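Local coordinates for protein probable ribosomal RNA small subunit methyltransferase (Thermus thermophilus, PDB 3DMH) that transfers a methyl group from S-adenosylmethionine to the N2 atom of a guanosine in 16S ribosomal RNA, at residues L14-G19 / V56-L61; L11-L14 / G19-F22; Q358-A363 / V367-K372; P214-L219 / G245-P250. All blocks are in the same frame, centred on the assembly; numbering follows the deposited sequence.

Contact 1. Residues L14-G19 / V56-L61; sequences LPHPGG and VGWGSL
The imidazole of His16 is covered on both faces: Leu61 CD2 sits over one, 3.3 Å from His16 NE2 and 3.5 Å from CE1, while the carbonyl carbon of Gly19, from its own hairpin, lies over the other, offset toward the rim. Trp58 approaches more obliquely. Its CZ3 comes within 3.6 Å of His16 CB and equally near CG, and the imidazole and the six-membered ring are inclined at 59° with centroids 5.4 Å apart. These two side chains pass alongside one another, running opposite ways, whereas Leu61 reaches in from the opposite direction to lay CD2 over the ring face. With chi1 at 54°, His16 CG stands between the backbone N and the carbonyl carbon, which swings the ring back over Gly19. Polar anchors are weak: ND1 makes a 3.4 Å bond to Pro17 O, and NE2 a weak one to Arg20 O. Without the imidazole, as with an alanine here, Leu61 CD2 and Trp58 CZ3 would probably lose the surface they pack on, and Gly19 the ring that covers its carbonyl carbon. Trp58 also rests on Leu21 and on Asp36 and Gln39 of helix 33-41. Gly19 has no room for a CB, which would collide with His16 CE1. His16 and Gly19 close a type II turn through Gly19 N to His16 O (3.0 Å), with Pro17 and Gly18 at its corners. A two-residue beta-hairpin turn is thereby docked onto the loop after strand 48-51 of the N-terminal Rossmann-like sheet.

Contact 2. Residues L11-L14 / G19-F22; sequences LTPL and GRLF
The carbonyl oxygen of Leu21 receives Leu14 N at 2.8 Å along an almost straight N-H...O line (178°), and the CA-H of Pro13 adds a longer approach. Leu14 O answers with Leu21 N at 2.9 Å, and also takes the CA-H of Arg20, whose CA is 3.2 Å from it. Leu14 and Leu21 thus form an antiparallel hydrogen-bonded pair, and the neighbouring Pro13 and Phe22 a non-hydrogen-bonded one. On the face carrying Pro13 and Phe22, Pro13 CB stands 3.9 Å from the centroid of the Phe22 ring, 13° off its normal, a CH-pi contact. Phe22 CG lies beside the backbone N (chi1 -73°), which brings the ring across the opposite strand, where CD1 reaches Leu11 CB at 3.7 Å. Arg20 NH2 comes to the ring edge, and Phe22 CE2 lies 3.5 Å above the plane of the Arg20 guanidinium, over its centre, so that the edge of the ring meets the face of the guanidinium. A serine in place of Phe22 would probably uncover Pro13 CB and leave the guanidinium free to turn. Outside the pair, Phe22 N is hydrogen-bonded to Ser85 OG. Strands 12-16 and 19-23 form a two-stranded antiparallel beta hairpin, which packs through Phe22 and Leu11 on Ala84 of helix 76-84.

Contact 3. Residues Q358-A363 / V367-K372; sequences QTLKVA and VLFAEK
Four backbone hydrogen bonds join the strands. Gln358 N to Phe369 O and Phe369 N to Gln358 O, both 2.8 Å, make one reciprocal pair; further along, Val367 O accepts Leu360 N at 2.8 Å, while Val367 N gives to Lys361 O at 3.0 Å. Leu360 and Lys361 therefore both face Val367, a classic beta bulge that shifts the register by one residue.

Apolar contacts accompany the bulge. Leu360 CD1 reaches across to Phe369 CB at 3.6 Å, and Lys361 CB lies alongside Val367 CG2 at 3.9 Å. On the face carrying Thr359 and Leu368, a methyl meets a hydroxyl in van der Waals contact, Leu368 CD2 lying 3.5 Å from Thr359 OG1.

Polar ends reach partners on helix 214-227. Gln358 NE2 hangs 3.9 Å from Phe369 CE2, its amide turned 80° from the ring, and Gln358 OE1 is hydrogen-bonded to Arg226, which also makes a cation-pi contact with Phe369. A bend at chi2 (-79°) turns the end of Lys361 away from Val367, and NZ forms a salt bridge with Glu225. This bulged hairpin is the antiparallel edge of the C-terminal mixed sheet, whose strand order 3-2-1-4-5-7-6 is the hallmark of class I methyltransferases.

Contact 4. Residues P214-L219 / G245-P250; sequences PASLLL and GALTLP. With SAM (S-adenosylmethionine), chain D.
Leu247 lays its CD2 methyl against the first turn of helix 214-227, 3.6 Å from Ser216 O and 3.9 Å from Ser216 CB. The contact belongs to the cofactor site of a class I, Rossmann-like methyltransferase: Leu247 follows the glycine-rich loop after strand 236-240, and Ser216 stands on the helix facing it. No hydrogen bond links the two segments; the join is apolar. Leu247 CG, anti to the carbonyl carbon (chi1 -54°), carries CD2 toward the helix, where it also lies 4.2 Å from Leu219 CD2. Leu219, one helical turn beyond Ser216, continues onto Phe337 and Val339 of strand 334-340, which ties this junction to the sheet. Ala246 CB packs against Ser216 CB at 4.1 Å and also lies 3.5 Å from OXT of the S-adenosylmethionine carboxylate.

Gly245 allows the loop to enter the next helix. Its positive phi (106°) would press a CB onto the preceding carbonyl, and that CB would also strike Leu249 CD1. Helix 248-253 runs away from the carboxylate, and its N-terminal end would probably favour the negative charge there. Elsewhere the cofactor is held by hydrogen bonds to Gly241, Glu262, Asp288 and Val289, and Ala215, next to Ser216, touches the bound guanosine. Asn305, a residue of both ligand sites, is hydrogen-bonded through ND2 to the Ser216 hydroxyl, and so is placed to position it as a second partner. Within these two segments the cofactor is hydrogen-bonded by Ser216 OG, which donates to SAM O at 2.6 Å.

Overall arrangement
Contacts 1 and 2 start from the same strand, 12-16, and share Leu14 and Gly19; their centres are about 8 Å apart, and Leu21 of the hairpin packs on Val56 and Trp58 of the loop. Contacts 4 and 3 follow along the chain in that order, within the methyltransferase small domain, about 15 Å apart between centres. They touch where Val367 CG2 meets Leu218 CG at 3.8 Å, linking the edge hairpin to the helix that carries Ser216. Between the two pairs centres lie about 37 to 43 Å apart. The chain contains two seven-stranded sheets of the same strand order, with the cofactor and guanosine bound beside the C-terminal one.

Contact 1. Residues L14-G19 / V56-L61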
loop_
_atom_site.group_PDB
_atom_site.type_symbol
_atom_site.label_atom_id
_atom_site.label_comp_id
_atom_site.label_asym_id
_atom_site.label_seq_id
_atom_site.Cartn_x
_atom_site.Cartn_y
_atom_site.Cartn_z
ATOM N N LEU A 14 0.902 -8.725 20.582
ATOM C CA LEU A 14 1.320 -7.870 21.694
ATOM C C LEU A 14 0.169 -7.642 22.667
ATOM O O LEU A 14 -0.997 -7.605 22.256
ATOM C CB LEU A 14 1.878 -6.553 21.160
ATOM C CG LEU A 14 3.154 -6.709 20.320
ATOM C CD1 LEU A 14 3.583 -5.348 19.860
ATOM C CD2 LEU A 14 4.282 -7.372 21.113
ATOM N N PRO A 15 0.495 -7.508 23.959
ATOM C CA PRO A 15 -0.546 -7.360 24.980
ATOM C C PRO A 15 -1.149 -5.956 25.067
ATOM O O PRO A 15 -0.433 -4.955 24.869
ATOM C CB PRO A 15 0.195 -7.672 26.284
ATOM C CG PRO A 15 1.624 -7.310 25.998
ATOM C CD PRO A 15 1.854 -7.548 24.544
ATOM N N HIS A 16 -2.443 -5.907 25.382
ATOM C CA HIS A 16 -3.113 -4.696 25.889
ATOM C C HIS A 16 -4.121 -5.170 26.933
ATOM O O HIS A 16 -4.439 -6.367 26.975
ATOM C CB HIS A 16 -3.830 -3.915 24.780
ATOM C CG HIS A 16 -4.785 -4.734 23.983
ATOM N ND1 HIS A 16 -6.119 -4.883 24.307
ATOM C CD2 HIS A 16 -4.595 -5.431 22.845
ATOM C CE1 HIS A 16 -6.697 -5.664 23.409
ATOM N NE2 HIS A 16 -5.792 -6.015 22.520
ATOM N N PRO A 17 -4.584 -4.268 27.814
ATOM C CA PRO A 17 -5.506 -4.725 28.851
ATOM C C PRO A 17 -6.696 -5.484 28.270
ATOM O O PRO A 17 -7.431 -4.976 27.413
ATOM C CB PRO A 17 -5.928 -3.424 29.552
ATOM C CG PRO A 17 -4.739 -2.526 29.342
ATOM C CD PRO A 17 -4.210 -2.846 27.987
ATOM N N GLY A 18 -6.854 -6.721 28.728
ATOM C CA GLY A 18 -7.971 -7.531 28.276
ATOM C C GLY A 18 -7.799 -8.357 27.039
ATOM O O GLY A 18 -8.710 -9.105 26.683
ATOM N N GLY A 19 -6.675 -8.209 26.327
ATOM C CA GLY A 19 -6.500 -8.957 25.089
ATOM C C GLY A 19 -5.113 -8.871 24.489
ATOM O O GLY A 19 -4.120 -8.653 25.196
ATOM N N VAL A 56 -3.447 -2.354 11.781
ATOM C CA VAL A 56 -3.517 -3.525 12.678
ATOM C C VAL A 56 -4.745 -3.495 13.612
ATOM O O VAL A 56 -5.006 -4.462 14.355
ATOM C CB VAL A 56 -2.199 -3.751 13.483
ATOM C CG1 VAL A 56 -1.019 -4.002 12.527
ATOM C CG2 VAL A 56 -1.937 -2.568 14.368
ATOM N N GLY A 57 -5.519 -2.403 13.569
ATOM C CA GLY A 57 -6.814 -2.356 14.278
ATOM C C GLY A 57 -6.836 -1.772 15.680
ATOM O O GLY A 57 -7.821 -1.924 16.406
ATOM N N TRP A 58 -5.741 -1.115 16.057
ATOM C CA TRP A 58 -5.652 -0.502 17.390
ATOM C C TRP A 58 -6.607 0.665 17.604
ATOM O O TRP A 58 -7.232 0.776 18.648
ATOM C CB TRP A 58 -4.212 -0.078 17.644
ATOM C CG TRP A 58 -3.927 0.510 19.013
ATOM C CD1 TRP A 58 -3.377 1.731 19.265
ATOM C CD2 TRP A 58 -4.123 -0.116 20.300
ATOM N NE1 TRP A 58 -3.230 1.921 20.620
ATOM C CE2 TRP A 58 -3.674 0.807 21.280
ATOM C CE3 TRP A 58 -4.638 -1.353 20.716
ATOM C CZ2 TRP A 58 -3.726 0.538 22.650
ATOM C CZ3 TRP A 58 -4.694 -1.620 22.082
ATOM C CH2 TRP A 58 -4.238 -0.673 23.036
ATOM N N GLY A 59 -6.732 1.522 16.594
ATOM C CA GLY A 59 -7.534 2.745 16.734
ATOM C C GLY A 59 -8.998 2.527 17.090
ATOM O O GLY A 59 -9.560 3.288 17.901
ATOM N N SER A 60 -9.624 1.502 16.511
ATOM C CA SER A 60 -11.036 1.257 16.768
ATOM C C SER A 60 -11.235 0.066 17.698
ATOM O O SER A 60 -12.364 -0.327 17.954
ATOM C CB SER A 60 -11.805 1.027 15.455
ATOM O OG SER A 60 -11.247 -0.051 14.718
ATOM N N LEU A 61 -10.133 -0.472 18.241
ATOM C CA LEU A 61 -10.247 -1.678 19.095
ATOM C C LEU A 61 -11.188 -1.529 20.299
ATOM O O LEU A 61 -11.842 -2.506 20.679
ATOM C CB LEU A 61 -8.883 -2.188 19.545
ATOM C CG LEU A 61 -8.841 -3.634 20.067
ATOM C CD1 LEU A 61 -9.287 -4.640 19.008
ATOM C CD2 LEU A 61 -7.422 -3.950 20.490
#

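Contact 2. Residues L11-L14 / G19-F22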
loop_
_atom_site.group_PDB
_atom_site.type_symbol
_atom_site.label_atom_id
_atom_site.label_comp_id
_atom_site.label_asym_id
_atom_site.label_seq_id
_atom_site.Cartn_x
_atom_site.Cartn_y
_atom_site.Cartn_z
ATOM N N LEU A 11 3.765 -13.076 12.380
ATOM C CA LEU A 11 2.760 -12.278 13.107
ATOM C C LEU A 11 3.015 -12.470 14.589
ATOM O O LEU A 11 3.116 -13.611 15.044
ATOM C CB LEU A 11 1.341 -12.753 12.766
ATOM C CG LEU A 11 0.987 -12.937 11.276
ATOM C CD1 LEU A 11 -0.478 -13.293 11.142
ATOM C CD2 LEU A 11 1.294 -11.725 10.456
ATOM N N THR A 12 3.143 -11.366 15.324
ATOM C CA THR A 12 3.513 -11.409 16.742
ATOM C C THR A 12 2.409 -10.734 17.559
ATOM O O THR A 12 2.085 -9.584 17.288
ATOM C CB THR A 12 4.811 -10.674 16.989
ATOM O OG1 THR A 12 5.871 -11.335 16.290
ATOM C CG2 THR A 12 5.119 -10.701 18.492
ATOM N N PRO A 13 1.835 -11.437 18.561
ATOM C CA PRO A 13 0.811 -10.827 19.403
ATOM C C PRO A 13 1.396 -9.961 20.499
ATOM O O PRO A 13 2.283 -10.410 21.240
ATOM C CB PRO A 13 0.076 -12.033 19.997
ATOM C CG PRO A 13 1.136 -13.105 20.103
ATOM C CD PRO A 13 2.097 -12.845 18.930
ATOM N N LEU A 14 0.902 -8.725 20.582
ATOM C CA LEU A 14 1.320 -7.870 21.694
ATOM C C LEU A 14 0.169 -7.642 22.667
ATOM O O LEU A 14 -0.997 -7.605 22.256
ATOM C CB LEU A 14 1.878 -6.553 21.160
ATOM C CG LEU A 14 3.154 -6.709 20.320
ATOM C CD1 LEU A 14 3.583 -5.348 19.860
ATOM C CD2 LEU A 14 4.282 -7.372 21.113
ATOM N N GLY A 19 -6.675 -8.209 26.327
ATOM C CA GLY A 19 -6.500 -8.957 25.089
ATOM C C GLY A 19 -5.113 -8.871 24.489
ATOM O O GLY A 19 -4.120 -8.653 25.196
ATOM N N ARG A 20 -5.086 -9.058 23.175
ATOM C CA ARG A 20 -3.851 -9.054 22.407
ATOM C C ARG A 20 -4.148 -8.587 20.998
ATOM O O ARG A 20 -5.284 -8.620 20.548
ATOM C CB ARG A 20 -3.222 -10.451 22.398
ATOM C CG ARG A 20 -4.005 -11.466 21.555
ATOM C CD ARG A 20 -3.458 -12.883 21.660
ATOM N NE ARG A 20 -4.234 -13.752 20.743
ATOM C CZ ARG A 20 -3.784 -14.902 20.232
ATOM N NH1 ARG A 20 -2.570 -15.367 20.513
ATOM N NH2 ARG A 20 -4.573 -15.596 19.385
ATOM N N LEU A 21 -3.108 -8.131 20.309
ATOM C CA LEU A 21 -3.258 -7.670 18.951
ATOM C C LEU A 21 -2.024 -8.080 18.178
ATOM O O LEU A 21 -0.905 -7.843 18.636
ATOM C CB LEU A 21 -3.384 -6.142 18.962
ATOM C CG LEU A 21 -3.859 -5.493 17.679
ATOM C CD1 LEU A 21 -5.349 -5.785 17.421
ATOM C CD2 LEU A 21 -3.609 -3.998 17.762
ATOM N N PHE A 22 -2.221 -8.736 17.035
ATOM C CA PHE A 22 -1.079 -9.126 16.206
ATOM C C PHE A 22 -0.566 -7.975 15.371
ATOM O O PHE A 22 -1.346 -7.224 14.770
ATOM C CB PHE A 22 -1.449 -10.275 15.266
ATOM C CG PHE A 22 -1.593 -11.613 15.981
ATOM C CD1 PHE A 22 -0.530 -12.505 16.004
ATOM C CD2 PHE A 22 -2.790 -11.974 16.634
ATOM C CE1 PHE A 22 -0.640 -13.740 16.614
ATOM C CE2 PHE A 22 -2.892 -13.215 17.281
ATOM C CZ PHE A 22 -1.809 -14.095 17.257
#

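Contact 3. Residues Q358-A363 / V367-K372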
loop_
_atom_site.group_PDB
_atom_site.type_symbol
_atom_site.label_atom_id
_atom_site.label_comp_id
_atom_site.label_asym_id
_atom_site.label_seq_id
_atom_site.Cartn_x
_atom_site.Cartn_y
_atom_site.Cartn_z
ATOM N N GLN A 358 26.634 -5.535 -9.113
ATOM C CA GLN A 358 27.163 -4.538 -10.033
ATOM C C GLN A 358 26.276 -3.300 -9.983
ATOM O O GLN A 358 25.098 -3.393 -9.622
ATOM C CB GLN A 358 27.220 -5.097 -11.457
ATOM C CG GLN A 358 28.051 -6.381 -11.576
ATOM C CD GLN A 358 28.122 -6.902 -12.992
ATOM O OE1 GLN A 358 28.412 -6.155 -13.925
ATOM N NE2 GLN A 358 27.867 -8.194 -13.160
ATOM N N THR A 359 26.861 -2.153 -10.310
ATOM C CA THR A 359 26.136 -0.900 -10.409
ATOM C C THR A 359 26.030 -0.549 -11.879
ATOM O O THR A 359 27.031 -0.192 -12.523
ATOM C CB THR A 359 26.839 0.238 -9.641
ATOM O OG1 THR A 359 27.058 -0.172 -8.284
ATOM C CG2 THR A 359 25.998 1.512 -9.668
ATOM N N LEU A 360 24.824 -0.673 -12.419
ATOM C CA LEU A 360 24.616 -0.476 -13.855
ATOM C C LEU A 360 24.380 0.981 -14.225
ATOM O O LEU A 360 24.674 1.399 -15.343
ATOM C CB LEU A 360 23.447 -1.335 -14.355
ATOM C CG LEU A 360 23.446 -2.822 -13.974
ATOM C CD1 LEU A 360 22.251 -3.524 -14.569
ATOM C CD2 LEU A 360 24.737 -3.512 -14.426
ATOM N N LYS A 361 23.833 1.746 -13.283
ATOM C CA LYS A 361 23.556 3.163 -13.484
ATOM C C LYS A 361 23.746 3.870 -12.154
ATOM O O LYS A 361 23.365 3.329 -11.113
ATOM C CB LYS A 361 22.104 3.388 -13.930
ATOM C CG LYS A 361 21.656 2.669 -15.203
ATOM C CD LYS A 361 22.129 3.383 -16.457
ATOM C CE LYS A 361 21.809 2.561 -17.692
ATOM N NZ LYS A 361 22.237 3.266 -18.922
ATOM N N VAL A 362 24.332 5.069 -12.181
ATOM C CA VAL A 362 24.215 5.965 -11.031
ATOM C C VAL A 362 24.205 7.443 -11.433
ATOM O O VAL A 362 25.217 8.017 -11.866
ATOM C CB VAL A 362 25.203 5.631 -9.868
ATOM C CG1 VAL A 362 26.645 5.936 -10.241
ATOM C CG2 VAL A 362 24.765 6.334 -8.553
ATOM N N ALA A 363 23.023 8.036 -11.321
ATOM C CA ALA A 363 22.858 9.465 -11.533
ATOM C C ALA A 363 21.775 9.963 -10.581
ATOM O O ALA A 363 22.020 10.051 -9.381
ATOM C CB ALA A 363 22.526 9.773 -12.995
ATOM N N VAL A 367 20.875 1.958 -10.272
ATOM C CA VAL A 367 20.376 0.634 -10.599
ATOM C C VAL A 367 21.451 -0.368 -10.224
ATOM O O VAL A 367 22.580 -0.341 -10.753
ATOM C CB VAL A 367 19.996 0.495 -12.090
ATOM C CG1 VAL A 367 19.463 -0.904 -12.371
ATOM C CG2 VAL A 367 18.965 1.557 -12.488
ATOM N N LEU A 368 21.098 -1.231 -9.277
ATOM C CA LEU A 368 21.974 -2.314 -8.865
ATOM C C LEU A 368 21.521 -3.620 -9.499
ATOM O O LEU A 368 20.336 -3.800 -9.807
ATOM C CB LEU A 368 22.008 -2.432 -7.339
ATOM C CG LEU A 368 22.490 -1.181 -6.586
ATOM C CD1 LEU A 368 22.443 -1.413 -5.087
ATOM C CD2 LEU A 368 23.885 -0.743 -7.008
ATOM N N PHE A 369 22.485 -4.523 -9.677
ATOM C CA PHE A 369 22.262 -5.792 -10.356
ATOM C C PHE A 369 22.957 -6.895 -9.580
ATOM O O PHE A 369 24.030 -6.687 -9.010
ATOM C CB PHE A 369 22.836 -5.704 -11.782
ATOM C CG PHE A 369 22.891 -7.027 -12.522
ATOM C CD1 PHE A 369 21.822 -7.451 -13.302
ATOM C CD2 PHE A 369 24.036 -7.829 -12.459
ATOM C CE1 PHE A 369 21.871 -8.671 -13.995
ATOM C CE2 PHE A 369 24.104 -9.052 -13.155
ATOM C CZ PHE A 369 23.019 -9.472 -13.923
ATOM N N ALA A 370 22.334 -8.069 -9.552
ATOM C CA ALA A 370 22.980 -9.256 -9.002
ATOM C C ALA A 370 22.527 -10.500 -9.746
ATOM O O ALA A 370 21.417 -10.556 -10.287
ATOM C CB ALA A 370 22.691 -9.383 -7.521
ATOM N N GLU A 371 23.400 -11.502 -9.767
ATOM C CA GLU A 371 23.091 -12.775 -10.395
ATOM C C GLU A 371 23.106 -13.872 -9.340
ATOM O O GLU A 371 24.033 -13.937 -8.522
ATOM C CB GLU A 371 24.106 -13.097 -11.504
ATOM C CG GLU A 371 23.772 -14.372 -12.283
ATOM C CD GLU A 371 24.789 -14.716 -13.354
ATOM O OE1 GLU A 371 25.282 -13.792 -14.037
ATOM O OE2 GLU A 371 25.088 -15.920 -13.517
ATOM N N LYS A 372 22.086 -14.727 -9.370
ATOM C CA LYS A 372 22.013 -15.882 -8.477
ATOM C C LYS A 372 23.070 -16.912 -8.864
ATOM O O LYS A 372 23.101 -17.381 -10.003
ATOM C CB LYS A 372 20.620 -16.512 -8.534
ATOM C CG LYS A 372 20.402 -17.692 -7.582
ATOM C CD LYS A 372 20.206 -17.256 -6.137
ATOM C CE LYS A 372 19.867 -18.452 -5.264
ATOM N NZ LYS A 372 19.683 -18.091 -3.831
#

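Contact 4. Residues P214-L219 / G245-P250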
loop_
_atom_site.group_PDB
_atom_site.type_symbol
_atom_site.label_atom_id
_atom_site.label_comp_id
_atom_site.label_asym_id
_atom_site.label_seq_id
_atom_site.Cartn_x
_atom_site.Cartn_y
_atom_site.Cartn_z
ATOM N N PRO A 214 10.770 8.300 -12.963
ATOM C CA PRO A 214 12.052 8.241 -13.676
ATOM C C PRO A 214 12.944 7.071 -13.217
ATOM O O PRO A 214 13.699 6.528 -14.023
ATOM C CB PRO A 214 12.695 9.592 -13.347
ATOM C CG PRO A 214 11.495 10.515 -13.107
ATOM C CD PRO A 214 10.503 9.636 -12.397
ATOM N N ALA A 215 12.840 6.661 -11.950
ATOM C CA ALA A 215 13.632 5.534 -11.460
ATOM C C ALA A 215 13.242 4.232 -12.162
ATOM O O ALA A 215 14.103 3.399 -12.489
ATOM C CB ALA A 215 13.482 5.385 -9.937
ATOM N N SER A 216 11.936 4.049 -12.359
ATOM C CA SER A 216 11.414 2.872 -13.057
ATOM C C SER A 216 11.894 2.844 -14.516
ATOM O O SER A 216 12.315 1.794 -15.021
ATOM C CB SER A 216 9.887 2.862 -12.988
ATOM O OG SER A 216 9.431 2.907 -11.646
ATOM N N LEU A 217 11.846 4.000 -15.185
ATOM C CA LEU A 217 12.393 4.123 -16.547
ATOM C C LEU A 217 13.869 3.739 -16.571
ATOM O O LEU A 217 14.307 3.023 -17.462
ATOM C CB LEU A 217 12.218 5.544 -17.101
ATOM C CG LEU A 217 10.780 5.982 -17.363
ATOM C CD1 LEU A 217 10.744 7.438 -17.796
ATOM C CD2 LEU A 217 10.137 5.087 -18.430
ATOM N N LEU A 218 14.630 4.208 -15.589
ATOM C CA LEU A 218 16.067 3.909 -15.517
ATOM C C LEU A 218 16.357 2.416 -15.343
ATOM O O LEU A 218 17.282 1.876 -15.963
ATOM C CB LEU A 218 16.712 4.693 -14.379
ATOM C CG LEU A 218 18.239 4.775 -14.413
ATOM C CD1 LEU A 218 18.736 5.583 -15.637
ATOM C CD2 LEU A 218 18.768 5.359 -13.100
ATOM N N LEU A 219 15.561 1.749 -14.505
ATOM C CA LEU A 219 15.698 0.309 -14.319
ATOM C C LEU A 219 15.456 -0.408 -15.644
ATOM O O LEU A 219 16.240 -1.267 -16.025
ATOM C CB LEU A 219 14.713 -0.207 -13.253
ATOM C CG LEU A 219 14.898 -1.685 -12.893
ATOM C CD1 LEU A 219 14.509 -1.901 -11.423
ATOM C CD2 LEU A 219 14.123 -2.645 -13.813
ATOM N N GLY A 245 1.914 -0.767 -12.509
ATOM C CA GLY A 245 2.548 -1.513 -13.583
ATOM C C GLY A 245 3.607 -0.857 -14.443
ATOM O O GLY A 245 3.840 -1.317 -15.560
ATOM N N ALA A 246 4.296 0.159 -13.914
ATOM C CA ALA A 246 5.356 0.823 -14.702
ATOM C C ALA A 246 6.423 -0.155 -15.203
ATOM O O ALA A 246 6.910 -0.016 -16.322
ATOM C CB ALA A 246 5.996 1.966 -13.920
ATOM N N LEU A 247 6.779 -1.150 -14.386
ATOM C CA LEU A 247 7.702 -2.221 -14.827
ATOM C C LEU A 247 6.952 -3.400 -15.449
ATOM O O LEU A 247 7.409 -4.009 -16.420
ATOM C CB LEU A 247 8.570 -2.726 -13.668
ATOM C CG LEU A 247 9.362 -1.667 -12.897
ATOM C CD1 LEU A 247 10.154 -2.286 -11.752
ATOM C CD2 LEU A 247 10.305 -0.878 -13.817
ATOM N N THR A 248 5.803 -3.718 -14.856
ATOM C CA THR A 248 5.023 -4.899 -15.224
ATOM C C THR A 248 4.558 -4.879 -16.677
ATOM O O THR A 248 4.706 -5.868 -17.386
ATOM C CB THR A 248 3.766 -5.011 -14.339
ATOM O OG1 THR A 248 4.079 -4.626 -12.978
ATOM C CG2 THR A 248 3.164 -6.431 -14.433
ATOM N N LEU A 249 3.982 -3.763 -17.102
ATOM C CA LEU A 249 3.408 -3.695 -18.457
ATOM C C LEU A 249 4.475 -3.823 -19.542
ATOM O O LEU A 249 4.330 -4.672 -20.432
ATOM C CB LEU A 249 2.525 -2.445 -18.656
ATOM C CG LEU A 249 1.023 -2.643 -18.380
ATOM C CD1 LEU A 249 0.723 -2.891 -16.903
ATOM C CD2 LEU A 249 0.223 -1.444 -18.880
ATOM N N PRO A 250 5.553 -3.002 -19.474
ATOM C CA PRO A 250 6.625 -3.155 -20.474
ATOM C C PRO A 250 7.223 -4.556 -20.495
ATOM O O PRO A 250 7.427 -5.104 -21.571
ATOM C CB PRO A 250 7.670 -2.131 -20.023
ATOM C CG PRO A 250 6.876 -1.090 -19.339
ATOM C CD PRO A 250 5.828 -1.868 -18.577
HETATM N N SAM D . 6.818 -0.893 -9.406
HETATM C CA SAM D . 6.020 0.382 -9.380
HETATM C C SAM D . 6.752 1.436 -10.182
HETATM O O SAM D . 7.924 1.173 -10.487
HETATM O OXT SAM D . 6.182 2.503 -10.463
HETATM C CB SAM D . 5.838 0.897 -7.950
HETATM C CG SAM D . 7.127 1.202 -7.183
HETATM S SD SAM D . 6.773 1.922 -5.547
HETATM C CE SAM D . 8.332 2.780 -5.183
HETATM C "C5'" SAM D . 6.880 0.541 -4.371
HETATM C "C4'" SAM D . 5.637 -0.334 -4.391
HETATM O "O4'" SAM D . 5.840 -1.288 -3.351
HETATM C "C3'" SAM D . 4.320 0.402 -4.111
HETATM O "O3'" SAM D . 3.361 0.174 -5.135
HETATM C "C2'" SAM D . 3.886 -0.162 -2.754
HETATM O "O2'" SAM D . 2.490 -0.194 -2.529
HETATM C "C1'" SAM D . 4.548 -1.536 -2.832
HETATM N N9 SAM D . 4.638 -2.164 -1.528
HETATM C C8 SAM D . 4.796 -1.572 -0.278
HETATM N N7 SAM D . 4.861 -2.542 0.667
HETATM C C5 SAM D . 4.725 -3.754 0.023
HETATM C C6 SAM D . 4.671 -5.081 0.468
HETATM N N6 SAM D . 4.737 -5.382 1.771
HETATM N N1 SAM D . 4.527 -6.070 -0.478
HETATM C C2 SAM D . 4.423 -5.781 -1.820
HETATM N N3 SAM D . 4.416 -4.470 -2.284
HETATM C C4 SAM D . 4.581 -3.501 -1.357
#